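Local coordinates for protein DNA ligase (Aquifex aeolicus, PDB 3QWU) that probably acts as an ATP-dependent nucleic acid ligase of the RNA ligase family, and binds adenosine and calcium, at residues 52-57 with 165-170; 112-117 with 309-314; 156-161 with 225-230. All coordinates share one frame; numbering follows the deposited sequence.

How the contacts relate
Contacts 1 and 3 together build part of the pocket wall round the bound adenosine, each from a pair of segments far apart in sequence. Their centres lie about 6 Å apart, their segments alternate along the chain, and both touch the ligand; Tyr54 OH of contact 1 is hydrogen-bonded to Asp158 OD2 of contact 3 (2.6 Å). Nearby Lys80 begins the KVDG sequence, a match to the KxDG motif of covalent nucleotidyltransferases. Contact 2 is a surface contact, its centre about 26 Å from those of the other two. It touches contact 3 through packing of Ile116 CD1 on Val156 CG2 (4.2 Å).

Contact 1 (52-57 with 165-170); sequences WGYPHI and QGFLSQ. With ADN (adenosine), chain C.
Gln165 lays its aliphatic CG over one face of the Trp52 indole, an example of a polar side chain used for its methylene surface. This is a CH-pi contact: Gln165 CG stands 3.5 Å from the centroid of the six-membered ring of Trp52, over the face and close to its normal. The amide that follows lies nearly parallel to the indole, the planes differing by 14°, with Gln165 CD 3.7 Å from Trp52 CZ3.

The second group is apolar and centres on Phe167. The CE1–CZ end of its ring rests against two consecutive residues of the other loop: Phe167 CE1 approaches Tyr54 CE2 at 3.5 Å, and Phe167 CZ approaches Pro55 CD at 3.6 Å. The Tyr54 and Phe167 planes are inclined at 51°, an oblique aromatic contact. Arg227, in a cation-pi contact with Phe167, adds a charged neighbour to this aromatic group.

Ligand contact makes up the third kind. Tyr54 turns its ring away from its own backbone N (chi1 -164°), which carries the hydroxyl to the adenine, where Tyr54 OH lies 3.4 Å from C2 of adenosine while being hydrogen-bonded to Asp158; Ile57 CD1 is 3.9 Å from the same carbon. Between these two segments the contact is dispersive and CH-pi in kind, so their mutual fit rests on shape, and the directional bonding of the Tyr54 hydroxyl is supplied from the neighbouring sheet.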
# COMPACT_ATOMS: atom_id res chain seq x y z
N TRP A 52 2.12 -24.61 -21.93
CA TRP A 52 1.49 -23.32 -21.75
C TRP A 52 1.47 -23.01 -20.26
O TRP A 52 1.42 -23.93 -19.43
CB TRP A 52 0.09 -23.27 -22.38
CG TRP A 52 0.16 -23.09 -23.87
CD1 TRP A 52 0.33 -24.08 -24.81
CD2 TRP A 52 0.10 -21.87 -24.59
NE1 TRP A 52 0.37 -23.54 -26.07
CE2 TRP A 52 0.23 -22.18 -25.96
CE3 TRP A 52 -0.07 -20.54 -24.23
CZ2 TRP A 52 0.19 -21.20 -26.95
CZ3 TRP A 52 -0.10 -19.57 -25.21
CH2 TRP A 52 0.03 -19.90 -26.55
N GLY A 53 1.61 -21.72 -19.98
CA GLY A 53 1.53 -21.16 -18.64
C GLY A 53 0.15 -21.38 -18.03
O GLY A 53 -0.81 -21.51 -18.76
N TYR A 54 0.08 -21.48 -16.70
CA TYR A 54 -1.22 -21.64 -16.03
C TYR A 54 -1.83 -20.29 -16.04
O TYR A 54 -1.16 -19.33 -15.70
CB TYR A 54 -1.09 -22.15 -14.59
CG TYR A 54 -2.40 -22.67 -14.08
CD1 TYR A 54 -3.21 -21.90 -13.27
CD2 TYR A 54 -2.81 -23.92 -14.41
CE1 TYR A 54 -4.43 -22.38 -12.79
CE2 TYR A 54 -4.01 -24.42 -13.91
CZ TYR A 54 -4.82 -23.63 -13.14
OH TYR A 54 -5.98 -24.14 -12.67
N PRO A 55 -3.07 -20.17 -16.54
CA PRO A 55 -3.72 -18.89 -16.77
C PRO A 55 -4.30 -18.29 -15.47
O PRO A 55 -4.55 -19.02 -14.50
CB PRO A 55 -4.81 -19.25 -17.78
CG PRO A 55 -5.19 -20.62 -17.44
CD PRO A 55 -3.93 -21.30 -16.92
N HIS A 56 -4.45 -16.97 -15.45
CA HIS A 56 -4.87 -16.22 -14.27
C HIS A 56 -6.32 -16.56 -13.92
O HIS A 56 -7.18 -16.55 -14.79
CB HIS A 56 -4.72 -14.69 -14.51
CG HIS A 56 -3.28 -14.24 -14.64
ND1 HIS A 56 -2.36 -14.33 -13.61
CD2 HIS A 56 -2.61 -13.71 -15.70
CE1 HIS A 56 -1.19 -13.89 -14.02
NE2 HIS A 56 -1.31 -13.50 -15.28
N ILE A 57 -6.59 -16.88 -12.66
CA ILE A 57 -7.99 -17.01 -12.21
C ILE A 57 -8.46 -15.70 -11.54
O ILE A 57 -7.85 -15.21 -10.62
CB ILE A 57 -8.15 -18.16 -11.19
CG1 ILE A 57 -7.41 -19.40 -11.69
CG2 ILE A 57 -9.64 -18.36 -10.85
CD1 ILE A 57 -7.68 -20.69 -10.90
N GLN A 165 -3.86 -24.82 -24.88
CA GLN A 165 -4.09 -23.80 -23.86
C GLN A 165 -5.17 -24.14 -22.86
O GLN A 165 -5.20 -23.58 -21.79
CB GLN A 165 -4.46 -22.48 -24.51
CG GLN A 165 -3.28 -21.60 -24.77
CD GLN A 165 -3.72 -20.21 -24.97
OE1 GLN A 165 -3.93 -19.48 -24.00
NE2 GLN A 165 -3.93 -19.82 -26.23
N GLY A 166 -6.08 -25.02 -23.19
CA GLY A 166 -7.20 -25.25 -22.30
C GLY A 166 -6.93 -26.34 -21.29
O GLY A 166 -5.81 -26.63 -20.98
N PHE A 167 -8.01 -26.91 -20.81
CA PHE A 167 -8.03 -27.79 -19.70
C PHE A 167 -8.87 -29.02 -20.03
O PHE A 167 -9.89 -28.93 -20.68
CB PHE A 167 -8.67 -27.06 -18.52
CG PHE A 167 -7.80 -25.96 -17.90
CD1 PHE A 167 -6.54 -26.24 -17.41
CD2 PHE A 167 -8.30 -24.69 -17.72
CE1 PHE A 167 -5.78 -25.28 -16.79
CE2 PHE A 167 -7.53 -23.70 -17.10
CZ PHE A 167 -6.25 -24.01 -16.64
N LEU A 168 -8.46 -30.19 -19.56
CA LEU A 168 -9.35 -31.32 -19.66
C LEU A 168 -10.60 -31.00 -18.83
O LEU A 168 -10.55 -30.27 -17.86
CB LEU A 168 -8.66 -32.62 -19.21
CG LEU A 168 -7.67 -33.29 -20.18
CD1 LEU A 168 -6.56 -32.36 -20.79
CD2 LEU A 168 -7.01 -34.50 -19.49
N SER A 169 -11.74 -31.50 -19.26
CA SER A 169 -12.98 -31.26 -18.60
C SER A 169 -12.93 -31.87 -17.19
O SER A 169 -12.06 -32.68 -16.89
CB SER A 169 -14.11 -31.90 -19.40
OG SER A 169 -13.78 -33.28 -19.54
N GLN A 170 -13.90 -31.49 -16.35
CA GLN A 170 -14.01 -32.08 -15.04
C GLN A 170 -14.13 -33.59 -15.08
O GLN A 170 -13.44 -34.28 -14.34
CB GLN A 170 -15.17 -31.47 -14.23
CG GLN A 170 -15.03 -31.80 -12.72
CD GLN A 170 -14.04 -30.88 -11.99
OE1 GLN A 170 -13.63 -29.86 -12.51
NE2 GLN A 170 -13.72 -31.22 -10.75
O5' ADN C . -4.39 -18.47 -9.23
C5' ADN C . -4.93 -19.42 -8.31
C4' ADN C . -3.83 -20.35 -7.82
O4' ADN C . -4.30 -21.20 -6.73
C3' ADN C . -3.37 -21.29 -8.92
O3' ADN C . -2.31 -20.79 -9.74
C2' ADN C . -2.99 -22.57 -8.19
O2' ADN C . -1.59 -22.66 -8.03
C1' ADN C . -3.67 -22.50 -6.82
N9 ADN C . -4.70 -23.52 -6.60
C8 ADN C . -4.87 -24.18 -5.43
N7 ADN C . -5.90 -25.06 -5.49
C5 ADN C . -6.41 -24.93 -6.74
C6 ADN C . -7.53 -25.54 -7.46
N6 ADN C . -8.27 -26.48 -6.79
N1 ADN C . -7.75 -25.19 -8.76
C2 ADN C . -6.98 -24.25 -9.37
N3 ADN C . -5.94 -23.61 -8.75
C4 ADN C . -5.62 -23.93 -7.48

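Contact 2 (112-117 with 309-314); sequences LPDLID and KFRKKE
Arg311 reaches from just beyond an edge strand to Asp114 and Pro113 in the last turn of helix 106-115. The contact joins that helix, in the RNA ligase region, to strand 303-310, an outer strand of the three-stranded antiparallel sheet in the Pab1020-type C-terminal region. It illustrates a surface meeting of two parts of a protein in which one long side chain supplies much of the contact between these segments.

Arg311 contributes the most buried area. Its chain is bent at chi3 (81°), which turns the guanidinium out of line with the methylenes so that its edge meets Pro113: Arg311 NH2 lies 3.4 Å from Pro113 CB, near the guanidinium plane. Both residues also touch a crystal neighbour, so this pose may owe something to the lattice.

Asp114 approaches differently, over one face of the guanidinium, with its carboxylate plane inclined to it by 44°. Arg311 NE and Asp114 OD2 are 3.9 Å apart, a long salt bridge in which no N-H points at the oxygen and only charge attraction acts. The same Asp114 oxygen has stronger partners in Arg111 and the Tyr343 hydroxyl. The Asp110 carboxylate accepts from the backbone N of Arg311 and of Lys312. Closest of the Arg311 atoms to the Asp114 carboxylate is a methylene: Arg311 CD sits 3.5 Å from Asp114 OD2.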
# COMPACT_ATOMS: atom_id res chain seq x y z
N LEU A 112 9.63 -35.32 -7.17
CA LEU A 112 8.52 -35.95 -7.91
C LEU A 112 8.24 -37.41 -7.51
O LEU A 112 7.09 -37.78 -7.26
CB LEU A 112 8.77 -35.86 -9.41
CG LEU A 112 8.56 -34.47 -10.03
CD1 LEU A 112 8.70 -34.49 -11.60
CD2 LEU A 112 7.20 -33.88 -9.63
N PRO A 113 9.28 -38.24 -7.41
CA PRO A 113 9.02 -39.65 -7.05
C PRO A 113 8.45 -39.90 -5.65
O PRO A 113 7.71 -40.84 -5.43
CB PRO A 113 10.40 -40.31 -7.21
CG PRO A 113 11.18 -39.35 -8.19
CD PRO A 113 10.69 -37.99 -7.77
N ASP A 114 8.74 -39.02 -4.72
CA ASP A 114 8.06 -39.04 -3.45
C ASP A 114 6.69 -38.41 -3.47
O ASP A 114 5.86 -38.72 -2.61
CB ASP A 114 8.91 -38.34 -2.43
CG ASP A 114 10.21 -39.04 -2.23
OD1 ASP A 114 10.19 -40.29 -2.22
OD2 ASP A 114 11.25 -38.37 -2.09
N LEU A 115 6.43 -37.50 -4.41
CA LEU A 115 5.21 -36.73 -4.40
C LEU A 115 4.03 -37.37 -5.17
O LEU A 115 2.85 -37.22 -4.78
CB LEU A 115 5.47 -35.33 -4.92
CG LEU A 115 6.43 -34.45 -4.08
CD1 LEU A 115 6.75 -33.21 -4.87
CD2 LEU A 115 5.85 -34.07 -2.74
N ILE A 116 4.35 -38.09 -6.24
CA ILE A 116 3.33 -38.53 -7.18
C ILE A 116 3.89 -39.60 -8.11
O ILE A 116 5.04 -39.55 -8.55
CB ILE A 116 2.79 -37.34 -8.00
CG1 ILE A 116 1.62 -37.80 -8.85
CG2 ILE A 116 3.89 -36.71 -8.91
CD1 ILE A 116 0.97 -36.70 -9.64
N ASP A 117 3.07 -40.60 -8.36
CA ASP A 117 3.39 -41.68 -9.29
C ASP A 117 3.05 -41.19 -10.72
O ASP A 117 1.93 -40.78 -11.00
CB ASP A 117 2.57 -42.91 -8.86
CG ASP A 117 2.55 -44.05 -9.88
OD1 ASP A 117 3.48 -44.17 -10.75
OD2 ASP A 117 1.56 -44.83 -9.80
N LYS A 309 13.81 -30.78 2.04
CA LYS A 309 14.57 -32.06 1.88
C LYS A 309 14.82 -32.44 0.43
O LYS A 309 13.91 -32.34 -0.38
CB LYS A 309 13.70 -33.19 2.39
CG LYS A 309 14.07 -33.80 3.64
CD LYS A 309 12.87 -34.63 4.14
CE LYS A 309 12.91 -36.07 3.63
NZ LYS A 309 11.78 -36.92 4.09
N PHE A 310 16.00 -32.93 0.10
CA PHE A 310 16.25 -33.38 -1.26
C PHE A 310 16.82 -34.78 -1.30
O PHE A 310 17.51 -35.17 -0.39
CB PHE A 310 17.26 -32.51 -2.00
CG PHE A 310 16.89 -31.10 -2.09
CD1 PHE A 310 16.89 -30.30 -0.96
CD2 PHE A 310 16.61 -30.52 -3.32
CE1 PHE A 310 16.57 -28.95 -1.04
CE2 PHE A 310 16.32 -29.16 -3.42
CZ PHE A 310 16.28 -28.37 -2.28
N ARG A 311 16.53 -35.49 -2.38
CA ARG A 311 17.19 -36.75 -2.72
C ARG A 311 18.61 -36.51 -3.23
O ARG A 311 19.52 -37.29 -2.92
CB ARG A 311 16.36 -37.51 -3.76
CG ARG A 311 14.90 -37.66 -3.31
CD ARG A 311 14.13 -38.64 -4.12
NE ARG A 311 14.39 -40.01 -3.68
CZ ARG A 311 13.88 -41.10 -4.24
NH1 ARG A 311 14.20 -42.29 -3.74
NH2 ARG A 311 13.06 -41.01 -5.29
N LYS A 312 18.82 -35.39 -3.92
CA LYS A 312 20.12 -35.06 -4.45
C LYS A 312 20.64 -33.73 -3.90
O LYS A 312 19.94 -32.72 -3.95
CB LYS A 312 20.05 -34.90 -5.96
CG LYS A 312 19.73 -36.14 -6.73
CD LYS A 312 20.35 -36.04 -8.15
CE LYS A 312 19.98 -37.24 -9.06
NZ LYS A 312 20.59 -37.05 -10.42
N LYS A 313 21.88 -33.74 -3.44
CA LYS A 313 22.61 -32.50 -3.09
C LYS A 313 22.73 -31.48 -4.21
O LYS A 313 22.47 -30.32 -4.00
CB LYS A 313 24.03 -32.82 -2.60
CG LYS A 313 24.60 -31.76 -1.68
CD LYS A 313 26.12 -31.83 -1.62
CE LYS A 313 26.69 -30.70 -0.78
NZ LYS A 313 28.19 -30.61 -0.93
N GLU A 314 23.12 -31.88 -5.39
CA GLU A 314 23.22 -30.91 -6.48
C GLU A 314 21.90 -30.08 -6.62
O GLU A 314 21.94 -28.89 -6.92
CB GLU A 314 23.59 -31.60 -7.81
CG GLU A 314 22.38 -32.29 -8.54
CD GLU A 314 22.81 -33.41 -9.51
OE1 GLU A 314 23.28 -34.46 -9.02
OE2 GLU A 314 22.65 -33.25 -10.76

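Contact 3 (156-161 with 225-230); sequences VFDFMK and NKRAKY. With ADN (adenosine), chain C.
Asp158 and Arg227 sit on strands of different sheets, their CA atoms 11.8 Å apart, and a classic beta bulge, in which Phe157 and Asp158 both face Cys130, interrupts the regular pleat of strand 153-161. Side chains alone span the gap, each extending to meet the other.

The guanidinium presents its NH1–NH2 end to the buried carboxylate as a two-pronged salt bridge. Arg227 NH1 meets Asp158 OD2 at 2.6 Å and Arg227 NH2 meets Asp158 OD1 at 3.1 Å, both nearly straight (about 165°). The nitrogens stand out of the carboxylate plane on its syn side, while the oxygens stay near the guanidinium plane, so the two flat groups are twisted by 40°. Asn225 meets the NE/NH2 edge, its OD1 accepting from Arg227 NH2 at 3.2 Å, while the bonds from Arg227 NE to Asn225 are weak. Asp158 is shared further: Lys173 forms a salt bridge to OD1, and Lys219, an adenosine-binding residue, one to OD2. This crowd of donors should fix the rotation of the carboxylate.

Phe157 leaves the bulge on the same side as Asp158. Its CG stands between the backbone N and the carbonyl carbon (chi1 59°), which lays the ring against the adenine: N3 of adenosine lies 3.6 Å above the ring plane and over its centre. Such an aromatic platform is consistent with motif IIIa of covalent nucleotidyltransferases. Lys229 CE comes within 3.7 Å of the ribose O5'.

Strand 153-161 is the outermost member of a four-stranded antiparallel sheet, beside 127-134, and is backed by helix 170-180, whose Leu176 and Ile177 pack on Phe159; strand 227-231 runs between 58-60 and 215-220 in the mixed sheet facing it, with adenosine touched from both.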
# COMPACT_ATOMS: atom_id res chain seq x y z
N VAL A 156 -3.20 -32.60 -7.30
CA VAL A 156 -3.67 -32.30 -8.64
C VAL A 156 -5.03 -31.56 -8.62
O VAL A 156 -5.94 -31.90 -7.85
CB VAL A 156 -3.84 -33.64 -9.47
CG1 VAL A 156 -4.37 -33.32 -10.90
CG2 VAL A 156 -2.56 -34.44 -9.53
N PHE A 157 -5.13 -30.50 -9.43
CA PHE A 157 -6.37 -29.76 -9.63
C PHE A 157 -6.69 -29.53 -11.12
O PHE A 157 -7.79 -29.06 -11.47
CB PHE A 157 -6.33 -28.40 -8.89
CG PHE A 157 -5.20 -27.50 -9.30
CD1 PHE A 157 -5.19 -26.86 -10.51
CD2 PHE A 157 -4.12 -27.29 -8.47
CE1 PHE A 157 -4.08 -26.04 -10.86
CE2 PHE A 157 -3.05 -26.49 -8.84
CZ PHE A 157 -3.03 -25.89 -10.03
N ASP A 158 -5.73 -29.82 -12.01
CA ASP A 158 -6.03 -29.67 -13.44
C ASP A 158 -5.10 -30.54 -14.31
O ASP A 158 -4.04 -31.02 -13.84
CB ASP A 158 -6.01 -28.16 -13.87
CG ASP A 158 -7.41 -27.44 -13.70
OD1 ASP A 158 -8.46 -28.03 -14.10
OD2 ASP A 158 -7.44 -26.27 -13.19
N PHE A 159 -5.53 -30.80 -15.54
CA PHE A 159 -4.63 -31.29 -16.58
C PHE A 159 -4.71 -30.34 -17.75
O PHE A 159 -5.78 -29.84 -18.10
CB PHE A 159 -5.01 -32.68 -17.09
CG PHE A 159 -4.89 -33.77 -16.07
CD1 PHE A 159 -3.68 -34.36 -15.82
CD2 PHE A 159 -6.01 -34.24 -15.40
CE1 PHE A 159 -3.59 -35.37 -14.90
CE2 PHE A 159 -5.91 -35.28 -14.46
CZ PHE A 159 -4.71 -35.81 -14.19
N MET A 160 -3.55 -30.06 -18.32
CA MET A 160 -3.45 -29.37 -19.55
C MET A 160 -2.84 -30.37 -20.48
O MET A 160 -2.61 -31.50 -20.08
CB MET A 160 -2.58 -28.14 -19.36
CG MET A 160 -3.31 -27.06 -18.55
SD MET A 160 -2.37 -25.57 -18.22
CE MET A 160 -2.29 -24.76 -19.84
N LYS A 161 -2.58 -29.95 -21.71
CA LYS A 161 -1.97 -30.79 -22.71
C LYS A 161 -0.83 -30.04 -23.38
O LYS A 161 -0.93 -28.87 -23.64
CB LYS A 161 -3.04 -31.15 -23.79
CG LYS A 161 -3.79 -32.48 -23.54
CD LYS A 161 -4.92 -32.81 -24.56
CE LYS A 161 -5.06 -34.35 -24.77
NZ LYS A 161 -6.46 -34.85 -25.10
N ASN A 225 -15.50 -23.10 -19.90
CA ASN A 225 -14.88 -23.58 -18.66
C ASN A 225 -14.33 -22.44 -17.77
O ASN A 225 -13.20 -22.49 -17.30
CB ASN A 225 -13.77 -24.58 -19.03
CG ASN A 225 -13.19 -25.31 -17.82
OD1 ASN A 225 -12.04 -25.69 -17.86
ND2 ASN A 225 -13.97 -25.50 -16.78
N LYS A 226 -15.15 -21.43 -17.57
CA LYS A 226 -14.73 -20.24 -16.90
C LYS A 226 -14.47 -20.61 -15.43
O LYS A 226 -15.17 -21.47 -14.83
CB LYS A 226 -15.77 -19.14 -17.08
CG LYS A 226 -15.70 -17.91 -16.13
CD LYS A 226 -15.79 -16.57 -16.93
CE LYS A 226 -16.51 -15.46 -16.23
NZ LYS A 226 -17.95 -15.34 -16.58
N ARG A 227 -13.42 -19.99 -14.90
CA ARG A 227 -13.01 -20.18 -13.52
C ARG A 227 -13.08 -18.90 -12.71
O ARG A 227 -12.97 -17.79 -13.25
CB ARG A 227 -11.56 -20.65 -13.48
CG ARG A 227 -11.39 -22.07 -13.85
CD ARG A 227 -10.65 -22.27 -15.17
NE ARG A 227 -10.81 -23.68 -15.46
CZ ARG A 227 -10.12 -24.66 -14.87
NH1 ARG A 227 -9.11 -24.39 -14.02
NH2 ARG A 227 -10.42 -25.92 -15.15
N ALA A 228 -13.23 -19.08 -11.40
CA ALA A 228 -13.22 -17.96 -10.43
C ALA A 228 -12.89 -18.46 -9.05
O ALA A 228 -13.25 -19.55 -8.70
CB ALA A 228 -14.55 -17.23 -10.42
N LYS A 229 -12.21 -17.66 -8.25
CA LYS A 229 -11.81 -18.10 -6.92
C LYS A 229 -12.32 -17.15 -5.83
O LYS A 229 -12.53 -15.94 -6.08
CB LYS A 229 -10.29 -18.22 -6.82
CG LYS A 229 -9.51 -16.92 -7.06
CD LYS A 229 -7.98 -17.16 -6.77
CE LYS A 229 -7.06 -16.40 -7.73
NZ LYS A 229 -6.91 -14.93 -7.49
N TYR A 230 -12.53 -17.70 -4.65
CA TYR A 230 -12.97 -16.92 -3.52
C TYR A 230 -12.18 -17.38 -2.30
O TYR A 230 -12.00 -18.60 -2.10
CB TYR A 230 -14.47 -17.08 -3.34
CG TYR A 230 -15.01 -16.35 -2.18
CD1 TYR A 230 -15.15 -16.98 -0.93
CD2 TYR A 230 -15.39 -15.00 -2.29
CE1 TYR A 230 -15.67 -16.27 0.19
CE2 TYR A 230 -15.89 -14.28 -1.22
CZ TYR A 230 -16.03 -14.91 0.04
OH TYR A 230 -16.51 -14.15 1.10
O5' ADN C . -4.39 -18.47 -9.23
C5' ADN C . -4.93 -19.42 -8.31
C4' ADN C . -3.83 -20.35 -7.82
O4' ADN C . -4.30 -21.20 -6.73
C3' ADN C . -3.37 -21.29 -8.92
O3' ADN C . -2.31 -20.79 -9.74
C2' ADN C . -2.99 -22.57 -8.19
O2' ADN C . -1.59 -22.66 -8.03
C1' ADN C . -3.67 -22.50 -6.82
N9 ADN C . -4.70 -23.52 -6.60
C8 ADN C . -4.87 -24.18 -5.43
N7 ADN C . -5.90 -25.06 -5.49
C5 ADN C . -6.41 -24.93 -6.74
C6 ADN C . -7.53 -25.54 -7.46
N6 ADN C . -8.27 -26.48 -6.79
N1 ADN C . -7.75 -25.19 -8.76
C2 ADN C . -6.98 -24.25 -9.37
N3 ADN C . -5.94 -23.61 -8.75
C4 ADN C . -5.62 -23.93 -7.48